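Stress responsive alpha-beta protein (Jannaschia sp., PDB 3BB5) is of unknown function but forms a dimeric ferredoxin-like alpha-beta fold of the stress responsive A/B barrel family. Local coordinates at residues Met42-Gly47 and His93-Arg98; Pro50-Leu55 and Asp88-His93. One frame throughout, in Å; residues are numbered along the deposited sequence.

Interaction 1 of 2, residues Met42-Gly47 and His93-Arg98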
loop_
_atom_site.group_PDB
_atom_site.type_symbol
_atom_site.label_atom_id
_atom_site.label_comp_id
_atom_site.label_asym_id
_atom_site.label_seq_id
_atom_site.Cartn_x
_atom_site.Cartn_y
_atom_site.Cartn_z
HETATM N N MSE A 42 -16.686 -1.111 -1.531
HETATM C CA MSE A 42 -15.845 -2.116 -2.183
HETATM C C MSE A 42 -16.539 -2.912 -3.309
HETATM O O MSE A 42 -15.902 -3.138 -4.340
HETATM C CB MSE A 42 -15.248 -3.084 -1.155
HETATM C CG MSE A 42 -14.289 -2.414 -0.126
HETATM SE SE MSE A 42 -12.858 -1.349 -0.896
HETATM C CE MSE A 42 -13.660 0.392 -1.042
ATOM N N ALA A 43 -17.814 -3.306 -3.117
ATOM C CA ALA A 43 -18.608 -3.957 -4.163
ATOM C C ALA A 43 -18.865 -3.023 -5.318
ATOM O O ALA A 43 -18.874 -3.456 -6.470
ATOM C CB ALA A 43 -19.955 -4.473 -3.611
ATOM N N ILE A 44 -19.087 -1.744 -5.021
ATOM C CA ILE A 44 -19.253 -0.733 -6.068
ATOM C C ILE A 44 -17.955 -0.575 -6.922
ATOM O O ILE A 44 -17.996 -0.570 -8.149
ATOM C CB ILE A 44 -19.752 0.625 -5.491
ATOM C CG1 ILE A 44 -21.215 0.491 -5.031
ATOM C CG2 ILE A 44 -19.585 1.743 -6.528
ATOM C CD1 ILE A 44 -21.732 1.587 -4.044
ATOM N N LEU A 45 -16.818 -0.488 -6.257
ATOM C CA LEU A 45 -15.520 -0.447 -6.937
ATOM C C LEU A 45 -15.097 -1.737 -7.672
ATOM O O LEU A 45 -14.564 -1.649 -8.781
ATOM C CB LEU A 45 -14.466 0.018 -5.977
ATOM C CG LEU A 45 -14.669 1.451 -5.435
ATOM C CD1 LEU A 45 -13.549 1.774 -4.437
ATOM C CD2 LEU A 45 -14.727 2.477 -6.562
ATOM N N ASP A 46 -15.412 -2.914 -7.118
ATOM C CA ASP A 46 -15.233 -4.187 -7.843
ATOM C C ASP A 46 -15.970 -4.190 -9.191
ATOM O O ASP A 46 -15.454 -4.689 -10.189
ATOM C CB ASP A 46 -15.697 -5.405 -7.032
ATOM C CG ASP A 46 -14.706 -5.814 -5.937
ATOM O OD1 ASP A 46 -13.499 -5.529 -6.083
ATOM O OD2 ASP A 46 -15.138 -6.375 -4.897
ATOM N N GLY A 47 -17.173 -3.626 -9.203
ATOM C CA GLY A 47 -17.949 -3.499 -10.419
ATOM C C GLY A 47 -17.369 -2.547 -11.413
ATOM O O GLY A 47 -17.442 -2.786 -12.605
ATOM N N HIS A 93 -14.837 9.293 -12.627
ATOM C CA HIS A 93 -15.979 8.471 -13.013
ATOM C C HIS A 93 -17.060 8.564 -11.922
ATOM O O HIS A 93 -16.728 8.490 -10.734
ATOM C CB HIS A 93 -15.525 7.011 -13.214
ATOM C CG HIS A 93 -16.571 6.127 -13.818
ATOM N ND1 HIS A 93 -17.664 5.670 -13.117
ATOM C CD2 HIS A 93 -16.677 5.600 -15.059
ATOM C CE1 HIS A 93 -18.406 4.912 -13.908
ATOM N NE2 HIS A 93 -17.828 4.857 -15.093
ATOM N N PRO A 94 -18.349 8.707 -12.314
ATOM C CA PRO A 94 -19.425 8.849 -11.320
ATOM C C PRO A 94 -19.514 7.731 -10.301
ATOM O O PRO A 94 -19.826 7.998 -9.145
ATOM C CB PRO A 94 -20.723 8.924 -12.159
ATOM C CG PRO A 94 -20.335 8.843 -13.599
ATOM C CD PRO A 94 -18.847 8.746 -13.716
ATOM N N THR A 95 -19.247 6.496 -10.702
ATOM C CA THR A 95 -19.189 5.357 -9.754
ATOM C C THR A 95 -18.149 5.540 -8.655
ATOM O O THR A 95 -18.404 5.273 -7.490
ATOM C CB THR A 95 -18.964 3.990 -10.501
ATOM O OG1 THR A 95 -19.951 3.857 -11.523
ATOM C CG2 THR A 95 -19.129 2.807 -9.550
ATOM N N HIS A 96 -16.979 6.042 -9.014
ATOM C CA HIS A 96 -15.933 6.237 -8.033
ATOM C C HIS A 96 -16.185 7.464 -7.105
ATOM O O HIS A 96 -15.862 7.458 -5.894
ATOM C CB HIS A 96 -14.573 6.379 -8.726
ATOM C CG HIS A 96 -13.554 6.942 -7.819
ATOM N ND1 HIS A 96 -13.166 8.263 -7.864
ATOM C CD2 HIS A 96 -12.964 6.403 -6.728
ATOM C CE1 HIS A 96 -12.336 8.497 -6.866
ATOM N NE2 HIS A 96 -12.192 7.381 -6.168
ATOM N N GLN A 97 -16.727 8.528 -7.674
ATOM C CA GLN A 97 -17.109 9.664 -6.868
ATOM C C GLN A 97 -18.161 9.282 -5.829
ATOM O O GLN A 97 -18.086 9.725 -4.679
ATOM C CB GLN A 97 -17.565 10.821 -7.761
ATOM C CG GLN A 97 -16.369 11.518 -8.437
ATOM C CD GLN A 97 -16.794 12.669 -9.350
ATOM O OE1 GLN A 97 -17.407 12.454 -10.394
ATOM N NE2 GLN A 97 -16.461 13.888 -8.960
ATOM N N ARG A 98 -19.121 8.444 -6.203
ATOM C CA ARG A 98 -20.064 7.923 -5.206
ATOM C C ARG A 98 -19.412 7.057 -4.128
ATOM O O ARG A 98 -19.640 7.273 -2.950
ATOM C CB ARG A 98 -21.191 7.161 -5.844
ATOM C CG ARG A 98 -22.412 7.144 -4.917
ATOM C CD ARG A 98 -23.618 6.619 -5.586
ATOM N NE ARG A 98 -23.562 5.170 -5.677
ATOM C CZ ARG A 98 -23.119 4.485 -6.725
ATOM N NH1 ARG A 98 -22.682 5.104 -7.817
ATOM N NH2 ARG A 98 -23.129 3.161 -6.672
#
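Thr-95, whose methyl meets Ile-44 across the contact, gives its backbone N-H to His-93 ND1 (N to ND1 3.0 Å, 145° at the hydrogen). The donor lies 15° out of the imidazole plane, and the bond makes His-93 the N-cap of helix 94-105. Pro-94 CD sits over one face of that ring. No hydrogen bond joins segments 42-47 and 93-98; van der Waals contacts of side chains carry it. Ile-44 CG2 and Thr-95 CG2 are 3.2 Å apart, tighter than ordinary van der Waals contact. Ile-44 also runs at about a right angle to Arg-98, whose chain bends at chi3 and brings NH2 to 3.4 Å from Ile-44 CD1, the methyl lying oblique to the guanidinium plane at the exposed border. Farther in, Leu-45 CD2 reaches the edge of the His-96 ring, 4.3 Å from its CD2, while His-96 ND1 bonds to Ala-91 O. Leu-45 also rests on Phe-58 of the sheet and on Ala-99. The short helical axes come within 9.6 Å at 164°, nearly antiparallel, with Ile-44 level with Thr-95 and Leu-45 with His-96. Such a pair of antiparallel helices lying against one antiparallel sheet is typical of the ferredoxin-like alpha-beta fold.

Interaction 2 of 2, residues Pro50-Leu55 and Asp88-His93. With EDO (1,2-ethanediol), chain G.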
loop_
_atom_site.group_PDB
_atom_site.type_symbol
_atom_site.label_atom_id
_atom_site.label_comp_id
_atom_site.label_asym_id
_atom_site.label_seq_id
_atom_site.Cartn_x
_atom_site.Cartn_y
_atom_site.Cartn_z
ATOM N N PRO A 50 -13.407 -3.540 -13.968
ATOM C CA PRO A 50 -13.453 -4.165 -15.312
ATOM C C PRO A 50 -13.912 -3.260 -16.413
ATOM O O PRO A 50 -13.783 -3.612 -17.561
ATOM C CB PRO A 50 -14.482 -5.298 -15.153
ATOM C CG PRO A 50 -14.664 -5.491 -13.715
ATOM C CD PRO A 50 -14.313 -4.230 -13.030
ATOM N N GLU A 51 -14.494 -2.121 -16.064
ATOM C CA GLU A 51 -15.062 -1.191 -17.017
ATOM C C GLU A 51 -14.096 -0.076 -17.328
ATOM O O GLU A 51 -14.376 0.739 -18.181
ATOM C CB GLU A 51 -16.413 -0.651 -16.475
ATOM C CG GLU A 51 -17.459 -1.788 -16.176
ATOM C CD GLU A 51 -17.705 -2.667 -17.422
ATOM O OE1 GLU A 51 -17.821 -2.062 -18.538
ATOM O OE2 GLU A 51 -17.745 -3.928 -17.296
ATOM N N LEU A 52 -12.947 -0.066 -16.652
ATOM C CA LEU A 52 -11.882 0.936 -16.844
ATOM C C LEU A 52 -10.664 0.200 -17.338
ATOM O O LEU A 52 -10.037 -0.516 -16.574
ATOM C CB LEU A 52 -11.515 1.604 -15.525
ATOM C CG LEU A 52 -12.534 2.519 -14.861
ATOM C CD1 LEU A 52 -11.957 2.877 -13.492
ATOM C CD2 LEU A 52 -12.857 3.793 -15.706
ATOM N N PRO A 53 -10.354 0.323 -18.632
ATOM C CA PRO A 53 -9.255 -0.453 -19.192
ATOM C C PRO A 53 -7.874 -0.151 -18.619
ATOM O O PRO A 53 -7.020 -1.047 -18.601
ATOM C CB PRO A 53 -9.294 -0.110 -20.678
ATOM C CG PRO A 53 -10.056 1.116 -20.782
ATOM C CD PRO A 53 -11.031 1.139 -19.661
ATOM N N GLY A 54 -7.660 1.087 -18.182
ATOM C CA GLY A 54 -6.399 1.470 -17.572
ATOM C C GLY A 54 -6.201 1.083 -16.133
ATOM O O GLY A 54 -5.122 1.342 -15.609
ATOM N N LEU A 55 -7.241 0.511 -15.478
ATOM C CA LEU A 55 -7.153 -0.023 -14.089
ATOM C C LEU A 55 -7.016 -1.530 -14.213
ATOM O O LEU A 55 -7.996 -2.251 -14.411
ATOM C CB LEU A 55 -8.402 0.321 -13.276
ATOM C CG LEU A 55 -8.406 0.303 -11.745
ATOM C CD1 LEU A 55 -9.814 0.696 -11.260
ATOM C CD2 LEU A 55 -7.990 -0.998 -11.157
ATOM N N ASP A 88 -6.701 9.336 -13.404
ATOM C CA ASP A 88 -7.631 10.453 -13.576
ATOM C C ASP A 88 -8.983 10.036 -14.124
ATOM O O ASP A 88 -9.995 10.601 -13.754
ATOM C CB ASP A 88 -7.042 11.487 -14.526
ATOM C CG ASP A 88 -5.777 12.140 -13.991
ATOM O OD1 ASP A 88 -5.536 12.118 -12.759
ATOM O OD2 ASP A 88 -5.028 12.665 -14.832
ATOM N N ALA A 89 -8.994 9.059 -15.021
ATOM C CA ALA A 89 -10.233 8.486 -15.535
ATOM C C ALA A 89 -11.042 7.896 -14.403
ATOM O O ALA A 89 -12.236 8.058 -14.338
ATOM C CB ALA A 89 -9.944 7.428 -16.552
ATOM N N TYR A 90 -10.350 7.241 -13.475
ATOM C CA TYR A 90 -10.968 6.636 -12.305
ATOM C C TYR A 90 -11.488 7.670 -11.317
ATOM O O TYR A 90 -12.613 7.564 -10.831
ATOM C CB TYR A 90 -9.957 5.674 -11.700
ATOM C CG TYR A 90 -10.162 5.258 -10.263
ATOM C CD1 TYR A 90 -9.612 5.986 -9.246
ATOM C CD2 TYR A 90 -10.821 4.096 -9.943
ATOM C CE1 TYR A 90 -9.740 5.597 -7.959
ATOM C CE2 TYR A 90 -10.972 3.714 -8.660
ATOM C CZ TYR A 90 -10.422 4.468 -7.663
ATOM O OH TYR A 90 -10.518 4.095 -6.344
ATOM N N ALA A 91 -10.661 8.676 -11.038
ATOM C CA ALA A 91 -11.012 9.782 -10.161
ATOM C C ALA A 91 -12.378 10.371 -10.496
ATOM O O ALA A 91 -13.210 10.533 -9.613
ATOM C CB ALA A 91 -9.965 10.867 -10.257
ATOM N N VAL A 92 -12.598 10.662 -11.779
ATOM C CA VAL A 92 -13.742 11.428 -12.214
ATOM C C VAL A 92 -14.964 10.609 -12.516
ATOM O O VAL A 92 -16.033 11.164 -12.668
ATOM C CB VAL A 92 -13.410 12.284 -13.468
ATOM C CG1 VAL A 92 -12.308 13.266 -13.136
ATOM C CG2 VAL A 92 -13.034 11.400 -14.679
ATOM N N HIS A 93 -14.837 9.293 -12.627
ATOM C CA HIS A 93 -15.979 8.471 -13.013
ATOM C C HIS A 93 -17.060 8.564 -11.922
ATOM O O HIS A 93 -16.728 8.490 -10.734
ATOM C CB HIS A 93 -15.525 7.011 -13.214
ATOM C CG HIS A 93 -16.571 6.127 -13.818
ATOM N ND1 HIS A 93 -17.664 5.670 -13.117
ATOM C CD2 HIS A 93 -16.677 5.600 -15.059
ATOM C CE1 HIS A 93 -18.406 4.912 -13.908
ATOM N NE2 HIS A 93 -17.828 4.857 -15.093
HETATM C C1 EDO G . -10.082 7.548 -2.247
HETATM O O1 EDO G . -10.108 8.965 -2.480
HETATM C C2 EDO G . -10.676 6.765 -3.425
HETATM O O2 EDO G . -9.652 6.244 -4.302
#
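The turn leading into strand 55-62, outermost in this chain's sheet, packs here against the last turns of helix 84-92, beside a bound 1,2-ethanediol, probably from the crystallisation liquor, which may mark a pocket. Leu-52 and Leu-55 bound a type I beta turn, closed by Leu-55 N to Leu-52 O at 3.2 Å, and both side chains set out toward the helix. Leu-52 CD1 reaches the edge of the Tyr-90 ring near its plane, 3.9 Å from Tyr-90 CB, the two side chains crossing at about a right angle. Its other methyl, CD2, lies 4.3 Å from CD2 of the His-93 ring at the border of the contact. Leu-55 has CG anti to the backbone N (chi1 -160°) and an extended chain, which carries CD1 to 3.8 Å from Tyr-90 CD2, obliquely to the ring. Both leucines thus meet the CD2 side of the tyrosine. With CG likewise anti to its own N (chi1 161°), Tyr-90 extends inward to Phe-77 and Cys-79 of strand 75-81, and its ring also meets those of Phe-81 and His-96. The phenol OH is 3.1 Å from ethanediol O2, a hydrogen bond in which either may donate; the diol also bonds His-23 NE2. A helix lying on an antiparallel sheet, with Tyr-90 reaching down to strand 75-81 and the 52-55 turn closing the end, belongs to the two-layer alpha-beta sandwich of the ferredoxin-like fold.

Overall arrangement
Interactions 1 and 2 have centres 10 Å apart on the same side of the chain's centre, and they share His-93, the junction between helices 84-92 and 94-105. In chain order the segments run 42-47, 50-55, 88-93 and 93-98, so interaction 2 falls between the two halves of interaction 1. Helix 34-48 and the turn that follows it therefore meet consecutive parts of the later helical region. The two contacts adjoin through the shared residue and these successive helices. Both involve the helical layer that packs on one face of the four-stranded antiparallel sheet, where helix 34-48 meets helix 94-105 and the turn after it meets helix 84-92, all within one family domain.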